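Local coordinates for putative OmpA family lipoprotein (Burkholderia cenocepacia, PDB 5LKW), which binds the peptidoglycan component diaminopimelic acid through its periplasmic OmpA-like domain and probably acts in the Tol-Pal system, which is thought to keep the outer membrane intact, at residues S11-Y19 against Y31-Y41; H45-T56 against S88-K99. One frame throughout, in Å; residues are numbered along the deposited sequence.

In the fold
From the N terminus, the chain passes through residues 11-16 into the edge strand 17-19, crosses a loop without helix or strand, and enters helix 32-44; contact 1 closes this loop by packing the helix against the segment leading into the strand. Contact 2 opens afterwards, so the two follow in series, neither nesting nor crossing. Strand 50-55 comes directly after the helix, and the chain then runs through helix 62-82 before strand 90-96 returns alongside. Contact 1 thus serves one edge of the four-stranded sheet and contact 2 the other, with strand 115-120 between strands 17-19 and 50-55. A probable hydrogen bond between Tyr41 OH and Arg48 NE joins them.

Contact 1: residues S11-Y19 against Y31-Y41; sequences SPLAKRSIY and YQPLMQQHAQY
Tyr31 and Ile18 meet because both side chains leave the backbone with chi1 near -65°, CG of the tyrosine and CG1 of the isoleucine each lying anti to the carbonyl carbon. The second branch of Ile18, CG2, then sits over the centre of one face of the Tyr31 ring, 3.7 Å from its centroid, a CH-pi contact. A tyrosine suits this place because its ring packs on the aliphatic branch while its hydroxyl still reaches the strand: Tyr31 OH accepts a hydrogen bond from Tyr19 N (2.9 Å, 160° at the hydrogen). Ile18 CD1 points onward to the methyl of Met35, 3.9 Å from its CE.

One turn along the helix, Leu34 reaches the loop with CG anti to its own N (chi1 -177°). Its branched end suits the spot, CD1 lying against Lys15 O while Leu34 CD2 packs 3.6 Å from Lys15 CD. Beyond that methylene Lys15 bends back, and its NZ donates to Ser17 O at 2.6 Å.

Histidine fits position 38 by offering a flat face and two nitrogens. His38 ND1 donates to Leu34 O (3.3 Å), which His38 N approaches from the opposite face of the carbonyl plane; NE2 makes a weak bond to Leu13 O. Leu13 O also takes a nearly straight bond from Arg16 NE (2.9 Å), while Arg16 NH2 is held by Leu6 O. Leu13 CD1 covers the centre of one imidazole face, whereas Leu13 CD2 rests 3.6 Å from Tyr41 CD1.

Strand 115-120 pairs with the backbone of Ile18, and its Leu118 touches both Ile18 and His38. Met35 continues inward to Val76, Ala79 and Met80, placing helix 32-44 between the N-terminal segment and helix 62-82.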
# COMPACT_ATOMS: atom_id res chain seq x y z
N SER A 11 1.49 -3.04 -17.99
CA SER A 11 2.19 -3.99 -17.15
C SER A 11 1.38 -4.20 -15.85
O SER A 11 0.76 -3.23 -15.37
CB SER A 11 3.59 -3.44 -16.85
OG SER A 11 4.13 -3.98 -15.66
N PRO A 12 1.33 -5.44 -15.32
CA PRO A 12 0.61 -5.77 -14.06
C PRO A 12 1.15 -4.97 -12.88
O PRO A 12 0.52 -4.91 -11.82
CB PRO A 12 0.90 -7.27 -13.85
CG PRO A 12 2.01 -7.62 -14.76
CD PRO A 12 2.01 -6.62 -15.89
N LEU A 13 2.31 -4.36 -13.09
CA LEU A 13 2.93 -3.49 -12.15
C LEU A 13 2.26 -2.12 -12.07
O LEU A 13 2.53 -1.40 -11.14
CB LEU A 13 4.42 -3.33 -12.47
CG LEU A 13 5.51 -4.17 -11.79
CD1 LEU A 13 5.05 -5.54 -11.27
CD2 LEU A 13 6.64 -4.35 -12.77
N ALA A 14 1.39 -1.76 -13.03
CA ALA A 14 0.71 -0.47 -13.00
C ALA A 14 -0.28 -0.43 -11.86
O ALA A 14 -0.77 0.62 -11.52
CB ALA A 14 -0.02 -0.14 -14.32
N LYS A 15 -0.63 -1.58 -11.31
CA LYS A 15 -1.61 -1.59 -10.23
C LYS A 15 -0.82 -1.48 -8.94
O LYS A 15 -0.04 -2.38 -8.60
CB LYS A 15 -2.54 -2.82 -10.28
CG LYS A 15 -3.88 -2.58 -9.47
CD LYS A 15 -4.29 -3.80 -8.65
CE LYS A 15 -5.59 -3.60 -7.88
NZ LYS A 15 -5.60 -2.86 -6.57
N ARG A 16 -1.03 -0.37 -8.23
CA ARG A 16 -0.21 0.01 -7.09
C ARG A 16 -0.95 0.28 -5.78
O ARG A 16 -0.36 0.80 -4.84
CB ARG A 16 0.71 1.20 -7.47
CG ARG A 16 1.83 0.68 -8.30
CD ARG A 16 2.80 1.69 -8.87
NE ARG A 16 3.26 1.23 -10.20
CZ ARG A 16 4.11 1.92 -10.97
NH1 ARG A 16 4.62 3.06 -10.54
NH2 ARG A 16 4.46 1.46 -12.18
N SER A 17 -2.22 -0.09 -5.70
CA SER A 17 -2.96 0.15 -4.48
C SER A 17 -3.51 -1.19 -3.94
O SER A 17 -3.97 -2.03 -4.73
CB SER A 17 -4.11 1.10 -4.78
OG SER A 17 -3.67 2.43 -5.06
N ILE A 18 -3.48 -1.37 -2.62
CA ILE A 18 -4.09 -2.50 -1.90
C ILE A 18 -5.20 -1.87 -1.05
O ILE A 18 -4.95 -0.94 -0.33
CB ILE A 18 -3.07 -3.25 -0.97
CG1 ILE A 18 -1.98 -3.96 -1.76
CG2 ILE A 18 -3.76 -4.30 -0.12
CD1 ILE A 18 -1.06 -3.03 -2.50
N TYR A 19 -6.41 -2.39 -1.14
CA TYR A 19 -7.54 -1.93 -0.33
C TYR A 19 -7.92 -2.86 0.82
O TYR A 19 -7.68 -4.08 0.77
CB TYR A 19 -8.74 -1.80 -1.24
CG TYR A 19 -8.52 -0.73 -2.29
CD1 TYR A 19 -8.98 0.61 -2.08
CD2 TYR A 19 -7.85 -1.05 -3.47
CE1 TYR A 19 -8.85 1.59 -3.08
CE2 TYR A 19 -7.70 -0.08 -4.50
CZ TYR A 19 -8.21 1.23 -4.30
OH TYR A 19 -8.01 2.17 -5.33
N TYR A 31 -4.65 -10.48 -3.13
CA TYR A 31 -3.48 -9.68 -3.46
C TYR A 31 -2.14 -10.47 -3.57
O TYR A 31 -1.12 -9.86 -3.75
CB TYR A 31 -3.29 -8.52 -2.48
CG TYR A 31 -4.39 -7.53 -2.52
CD1 TYR A 31 -4.46 -6.59 -3.55
CD2 TYR A 31 -5.37 -7.51 -1.53
CE1 TYR A 31 -5.47 -5.63 -3.59
CE2 TYR A 31 -6.42 -6.52 -1.56
CZ TYR A 31 -6.45 -5.59 -2.61
OH TYR A 31 -7.43 -4.59 -2.72
N GLN A 32 -2.16 -11.78 -3.37
CA GLN A 32 -0.87 -12.53 -3.47
C GLN A 32 -0.15 -12.32 -4.82
O GLN A 32 1.05 -12.03 -4.85
CB GLN A 32 -1.08 -14.03 -3.24
CG GLN A 32 -1.59 -14.49 -1.87
CD GLN A 32 -2.27 -15.92 -1.96
OE1 GLN A 32 -2.77 -16.32 -3.03
NE2 GLN A 32 -2.24 -16.69 -0.85
N PRO A 33 -0.86 -12.49 -5.96
CA PRO A 33 -0.12 -12.31 -7.22
C PRO A 33 0.43 -10.90 -7.47
O PRO A 33 1.55 -10.75 -8.00
CB PRO A 33 -1.15 -12.72 -8.31
CG PRO A 33 -2.17 -13.54 -7.58
CD PRO A 33 -2.24 -12.98 -6.19
N LEU A 34 -0.31 -9.88 -7.05
CA LEU A 34 0.20 -8.50 -7.10
C LEU A 34 1.46 -8.29 -6.22
O LEU A 34 2.44 -7.67 -6.67
CB LEU A 34 -0.92 -7.51 -6.76
CG LEU A 34 -0.63 -6.01 -6.80
CD1 LEU A 34 -0.20 -5.60 -8.24
CD2 LEU A 34 -1.88 -5.24 -6.32
N MET A 35 1.45 -8.84 -5.01
CA MET A 35 2.62 -8.78 -4.12
C MET A 35 3.84 -9.49 -4.79
O MET A 35 4.99 -9.03 -4.68
CB MET A 35 2.33 -9.46 -2.76
CG MET A 35 1.30 -8.78 -1.76
SD MET A 35 1.74 -7.10 -1.32
CE MET A 35 1.15 -6.20 -2.78
N GLN A 36 3.55 -10.60 -5.46
CA GLN A 36 4.55 -11.42 -6.15
C GLN A 36 5.15 -10.67 -7.32
O GLN A 36 6.38 -10.66 -7.51
CB GLN A 36 3.93 -12.75 -6.57
CG GLN A 36 3.39 -13.45 -5.33
CD GLN A 36 3.04 -14.91 -5.49
OE1 GLN A 36 1.90 -15.24 -5.86
NE2 GLN A 36 3.99 -15.80 -5.14
N GLN A 37 4.28 -10.01 -8.09
CA GLN A 37 4.77 -9.20 -9.17
C GLN A 37 5.68 -8.10 -8.67
O GLN A 37 6.84 -7.98 -9.14
CB GLN A 37 3.61 -8.65 -10.00
CG GLN A 37 3.32 -9.50 -11.23
CD GLN A 37 1.85 -9.86 -11.38
OE1 GLN A 37 1.02 -9.53 -10.52
NE2 GLN A 37 1.52 -10.55 -12.47
N HIS A 38 5.19 -7.30 -7.73
CA HIS A 38 6.04 -6.25 -7.18
C HIS A 38 7.34 -6.75 -6.55
O HIS A 38 8.39 -6.16 -6.81
CB HIS A 38 5.28 -5.27 -6.30
CG HIS A 38 4.45 -4.30 -7.09
ND1 HIS A 38 3.14 -4.56 -7.46
CD2 HIS A 38 4.77 -3.11 -7.66
CE1 HIS A 38 2.68 -3.55 -8.17
NE2 HIS A 38 3.65 -2.67 -8.32
N ALA A 39 7.24 -7.83 -5.76
CA ALA A 39 8.40 -8.47 -5.13
C ALA A 39 9.47 -8.88 -6.17
O ALA A 39 10.65 -8.63 -5.96
CB ALA A 39 7.99 -9.68 -4.31
N GLN A 40 9.02 -9.49 -7.26
CA GLN A 40 9.92 -9.93 -8.32
C GLN A 40 10.64 -8.72 -8.93
O GLN A 40 11.87 -8.72 -9.06
CB GLN A 40 9.15 -10.72 -9.40
CG GLN A 40 9.99 -11.53 -10.39
CD GLN A 40 11.13 -12.30 -9.74
OE1 GLN A 40 10.94 -13.04 -8.77
NE2 GLN A 40 12.33 -12.15 -10.30
N TYR A 41 9.88 -7.67 -9.25
CA TYR A 41 10.49 -6.43 -9.70
C TYR A 41 11.54 -5.89 -8.72
O TYR A 41 12.69 -5.67 -9.10
CB TYR A 41 9.43 -5.38 -10.06
CG TYR A 41 10.06 -4.10 -10.55
CD1 TYR A 41 10.11 -3.79 -11.91
CD2 TYR A 41 10.63 -3.22 -9.66
CE1 TYR A 41 10.70 -2.61 -12.35
CE2 TYR A 41 11.23 -2.04 -10.09
CZ TYR A 41 11.25 -1.73 -11.43
OH TYR A 41 11.86 -0.55 -11.83

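Contact 2: residues H45-T56 against S88-K99; sequences HPQRHVLIQGNT and SQMEAVSLGKEK. With API (2,6-diaminopimelic acid), chain C.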
# COMPACT_ATOMS: atom_id res chain seq x y z
N HIS A 45 15.71 -5.62 -9.07
CA HIS A 45 16.22 -4.26 -9.21
C HIS A 45 16.69 -3.61 -7.90
O HIS A 45 16.15 -2.56 -7.53
CB HIS A 45 15.17 -3.33 -9.83
CG HIS A 45 14.66 -3.79 -11.16
ND1 HIS A 45 14.04 -5.00 -11.35
CD2 HIS A 45 14.64 -3.16 -12.36
CE1 HIS A 45 13.69 -5.13 -12.62
NE2 HIS A 45 14.02 -4.02 -13.25
N PRO A 46 17.74 -4.17 -7.23
CA PRO A 46 18.27 -3.79 -5.90
C PRO A 46 18.36 -2.30 -5.57
O PRO A 46 18.40 -1.90 -4.38
CB PRO A 46 19.70 -4.38 -5.91
CG PRO A 46 19.87 -5.06 -7.29
CD PRO A 46 18.49 -5.30 -7.78
N GLN A 47 18.43 -1.52 -6.64
CA GLN A 47 18.57 -0.06 -6.63
C GLN A 47 17.21 0.64 -6.39
O GLN A 47 17.16 1.74 -5.83
CB GLN A 47 19.17 0.35 -7.98
CG GLN A 47 18.20 0.35 -9.20
CD GLN A 47 18.14 -0.96 -10.05
OE1 GLN A 47 18.80 -1.96 -9.77
NE2 GLN A 47 17.33 -0.92 -11.12
N ARG A 48 16.13 -0.04 -6.81
CA ARG A 48 14.74 0.44 -6.67
C ARG A 48 14.22 0.48 -5.25
O ARG A 48 14.22 -0.52 -4.56
CB ARG A 48 13.78 -0.40 -7.51
CG ARG A 48 13.68 0.08 -8.92
CD ARG A 48 13.09 1.49 -8.91
NE ARG A 48 12.79 1.93 -10.27
CZ ARG A 48 12.34 3.14 -10.59
NH1 ARG A 48 12.12 4.06 -9.66
NH2 ARG A 48 12.09 3.40 -11.86
N HIS A 49 13.76 1.65 -4.85
CA HIS A 49 13.15 1.88 -3.56
C HIS A 49 11.65 2.23 -3.69
O HIS A 49 11.24 2.96 -4.59
CB HIS A 49 13.92 2.97 -2.82
CG HIS A 49 15.20 2.47 -2.22
ND1 HIS A 49 16.13 1.74 -2.94
CD2 HIS A 49 15.70 2.58 -0.96
CE1 HIS A 49 17.15 1.44 -2.16
NE2 HIS A 49 16.92 1.94 -0.96
N VAL A 50 10.84 1.69 -2.78
CA VAL A 50 9.40 1.90 -2.83
C VAL A 50 9.00 2.44 -1.46
O VAL A 50 9.44 1.96 -0.43
CB VAL A 50 8.63 0.57 -3.18
CG1 VAL A 50 8.80 -0.50 -2.10
CG2 VAL A 50 7.16 0.82 -3.43
N LEU A 51 8.18 3.48 -1.49
CA LEU A 51 7.57 3.98 -0.28
C LEU A 51 6.19 3.39 -0.20
O LEU A 51 5.40 3.54 -1.12
CB LEU A 51 7.47 5.50 -0.38
CG LEU A 51 6.95 6.21 0.84
CD1 LEU A 51 7.99 6.22 1.99
CD2 LEU A 51 6.59 7.67 0.39
N ILE A 52 5.86 2.76 0.92
CA ILE A 52 4.53 2.15 1.06
C ILE A 52 3.76 3.03 2.03
O ILE A 52 4.08 3.06 3.20
CB ILE A 52 4.62 0.68 1.62
CG1 ILE A 52 5.37 -0.27 0.65
CG2 ILE A 52 3.21 0.09 1.93
CD1 ILE A 52 5.98 -1.42 1.47
N GLN A 53 2.74 3.74 1.54
CA GLN A 53 1.92 4.70 2.28
C GLN A 53 0.52 4.11 2.61
O GLN A 53 -0.27 3.82 1.69
CB GLN A 53 1.67 5.95 1.44
CG GLN A 53 2.88 6.63 0.84
CD GLN A 53 2.52 7.98 0.28
OE1 GLN A 53 1.69 8.09 -0.62
NE2 GLN A 53 3.14 9.03 0.82
N GLY A 54 0.25 3.95 3.90
CA GLY A 54 -1.05 3.56 4.44
C GLY A 54 -1.97 4.76 4.70
O GLY A 54 -1.54 5.79 5.23
N ASN A 55 -3.22 4.61 4.30
CA ASN A 55 -4.27 5.64 4.34
C ASN A 55 -5.49 4.95 5.01
O ASN A 55 -5.58 3.70 5.04
CB ASN A 55 -4.64 6.17 2.94
CG ASN A 55 -3.44 6.84 2.20
OD1 ASN A 55 -3.27 8.04 2.30
ND2 ASN A 55 -2.61 6.05 1.50
N THR A 56 -6.41 5.74 5.55
CA THR A 56 -7.56 5.19 6.23
C THR A 56 -8.78 6.03 5.73
O THR A 56 -8.61 7.10 5.15
CB THR A 56 -7.45 5.34 7.78
OG1 THR A 56 -7.62 6.73 8.14
CG2 THR A 56 -6.13 4.81 8.33
N SER A 88 15.78 -2.85 3.01
CA SER A 88 16.41 -1.61 2.55
C SER A 88 15.74 -1.01 1.30
O SER A 88 15.98 0.14 0.97
CB SER A 88 17.90 -1.82 2.23
OG SER A 88 18.03 -2.52 1.00
N GLN A 89 14.92 -1.78 0.58
CA GLN A 89 14.25 -1.15 -0.56
C GLN A 89 12.81 -0.70 -0.25
O GLN A 89 12.10 -0.25 -1.15
CB GLN A 89 14.29 -2.03 -1.79
CG GLN A 89 15.68 -2.36 -2.32
CD GLN A 89 15.61 -3.47 -3.36
OE1 GLN A 89 15.91 -4.62 -3.07
NE2 GLN A 89 15.12 -3.14 -4.55
N MET A 90 12.41 -0.82 1.02
CA MET A 90 11.01 -0.62 1.41
C MET A 90 10.95 0.27 2.62
O MET A 90 11.69 0.06 3.59
CB MET A 90 10.38 -1.98 1.77
CG MET A 90 10.16 -2.85 0.55
SD MET A 90 9.25 -4.32 0.95
CE MET A 90 10.38 -5.06 2.20
N GLU A 91 10.04 1.24 2.58
CA GLU A 91 9.79 2.07 3.75
C GLU A 91 8.26 2.13 3.97
O GLU A 91 7.53 2.48 3.04
CB GLU A 91 10.38 3.47 3.55
CG GLU A 91 10.34 4.33 4.85
CD GLU A 91 10.86 5.74 4.58
OE1 GLU A 91 11.46 5.93 3.50
OE2 GLU A 91 10.68 6.65 5.42
N ALA A 92 7.79 1.71 5.16
CA ALA A 92 6.33 1.73 5.48
C ALA A 92 6.04 3.02 6.24
O ALA A 92 6.61 3.24 7.30
CB ALA A 92 5.94 0.55 6.33
N VAL A 93 5.22 3.90 5.67
CA VAL A 93 4.74 5.09 6.40
C VAL A 93 3.20 5.21 6.43
O VAL A 93 2.49 4.58 5.63
CB VAL A 93 5.31 6.38 5.80
CG1 VAL A 93 6.82 6.40 5.99
CG2 VAL A 93 4.91 6.52 4.30
N SER A 94 2.69 6.05 7.32
CA SER A 94 1.24 6.32 7.42
C SER A 94 0.88 7.80 7.16
O SER A 94 1.45 8.69 7.81
CB SER A 94 0.74 6.03 8.82
OG SER A 94 -0.72 6.09 8.85
N LEU A 95 -0.10 8.02 6.28
CA LEU A 95 -0.86 9.28 6.16
C LEU A 95 -2.19 9.35 6.94
O LEU A 95 -2.91 10.37 6.90
CB LEU A 95 -1.10 9.60 4.68
CG LEU A 95 0.17 9.52 3.82
CD1 LEU A 95 -0.10 9.74 2.41
CD2 LEU A 95 1.29 10.45 4.28
N GLY A 96 -2.51 8.30 7.67
CA GLY A 96 -3.72 8.29 8.44
C GLY A 96 -4.91 8.65 7.56
O GLY A 96 -5.07 8.14 6.42
N LYS A 97 -5.72 9.57 8.07
CA LYS A 97 -6.86 10.09 7.28
C LYS A 97 -6.60 11.39 6.53
O LYS A 97 -7.54 11.98 6.02
CB LYS A 97 -8.09 10.24 8.18
CG LYS A 97 -8.02 11.36 9.13
CD LYS A 97 -9.02 11.03 10.25
CE LYS A 97 -9.60 12.25 10.81
NZ LYS A 97 -10.75 11.70 11.57
N GLU A 98 -5.35 11.84 6.48
CA GLU A 98 -4.98 13.22 6.08
C GLU A 98 -5.00 13.50 4.58
O GLU A 98 -5.31 14.65 4.21
CB GLU A 98 -3.60 13.59 6.66
CG GLU A 98 -3.59 13.72 8.19
CD GLU A 98 -2.16 13.62 8.82
OE1 GLU A 98 -1.12 13.74 8.10
OE2 GLU A 98 -2.08 13.42 10.07
N LYS A 99 -4.66 12.50 3.75
CA LYS A 99 -4.71 12.59 2.29
C LYS A 99 -5.81 11.74 1.65
O LYS A 99 -5.51 10.85 0.85
CB LYS A 99 -3.38 12.20 1.60
CG LYS A 99 -2.14 12.81 2.22
CD LYS A 99 -2.23 14.31 2.24
CE LYS A 99 -1.04 14.92 2.97
NZ LYS A 99 -0.90 16.32 2.47
C API C . -10.67 2.58 8.50
CA API C . -11.28 3.23 9.72
C3 API C . -12.76 2.96 10.00
C4 API C . -13.16 3.71 11.29
C5 API C . -13.88 2.85 12.35
C6 API C . -14.11 3.56 13.69
O API C . -10.02 3.34 7.79
OXT API C . -10.75 1.37 8.19
N API C . -11.15 4.67 9.51
O HOH W 1 -4.73 9.58 4.10
O HOH W 2 -2.93 9.15 -0.00
O HOH W 3 -9.79 10.16 4.80
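Gln89 reaches across to the turn that opens residues 45-56, with CG anti to the carbonyl carbon (chi1 -62°) and the chain extended beyond it. CB lies beside Arg48 O, and CG lies close to both that oxygen and Pro46 O. Gln89 CD stays near Pro46 O (3.4 Å). At the tip Gln89 NE2 donates to a lone pair of Arg48 O (2.8 Å) and also bonds to Leu42 O, while OE1 accepts from Asn86. An amide suits a buried place lined by carbonyls, having N-H groups to offer them. The CA of Gln89 lies over the centre of one face of the His49 ring, a CH-pi contact.

From there the strands run parallel, their backbone bonds alternating from Val50 N to Leu95 N. Ile52 N to Glu91 O is short at 2.7 Å and nearly straight (174°). Val50 CG1 meets Met90 CG at 3.8 Å on one face; on the other Leu51 lies alongside its partner Glu91 and, diagonally, sets CD1 against Val93 CG2 (3.9 Å), while Val93 pairs with Gln53.

At the far end Gly96 takes a positive phi (52°), which favours glycine, as the chain enters a type II' turn; Ser94 OG accepts from Gly96 N, an ST turn, and is also hydrogen-bonded to Leu66 O of helix 62-82. Asn55 OD1 accepts a hydrogen bond (2.6 Å) from a water that also donates to Lys99 O. Thr56 brings its CB to 3.3 Å from the carboxylate O of diaminopimelic acid.

This is the right-handed beta-alpha-beta crossover of the OmpA-like domain, strand 50-55, helix 62-82 and strand 90-96, with the diaminopimelate pocket at the C-terminal end of strand 50-55.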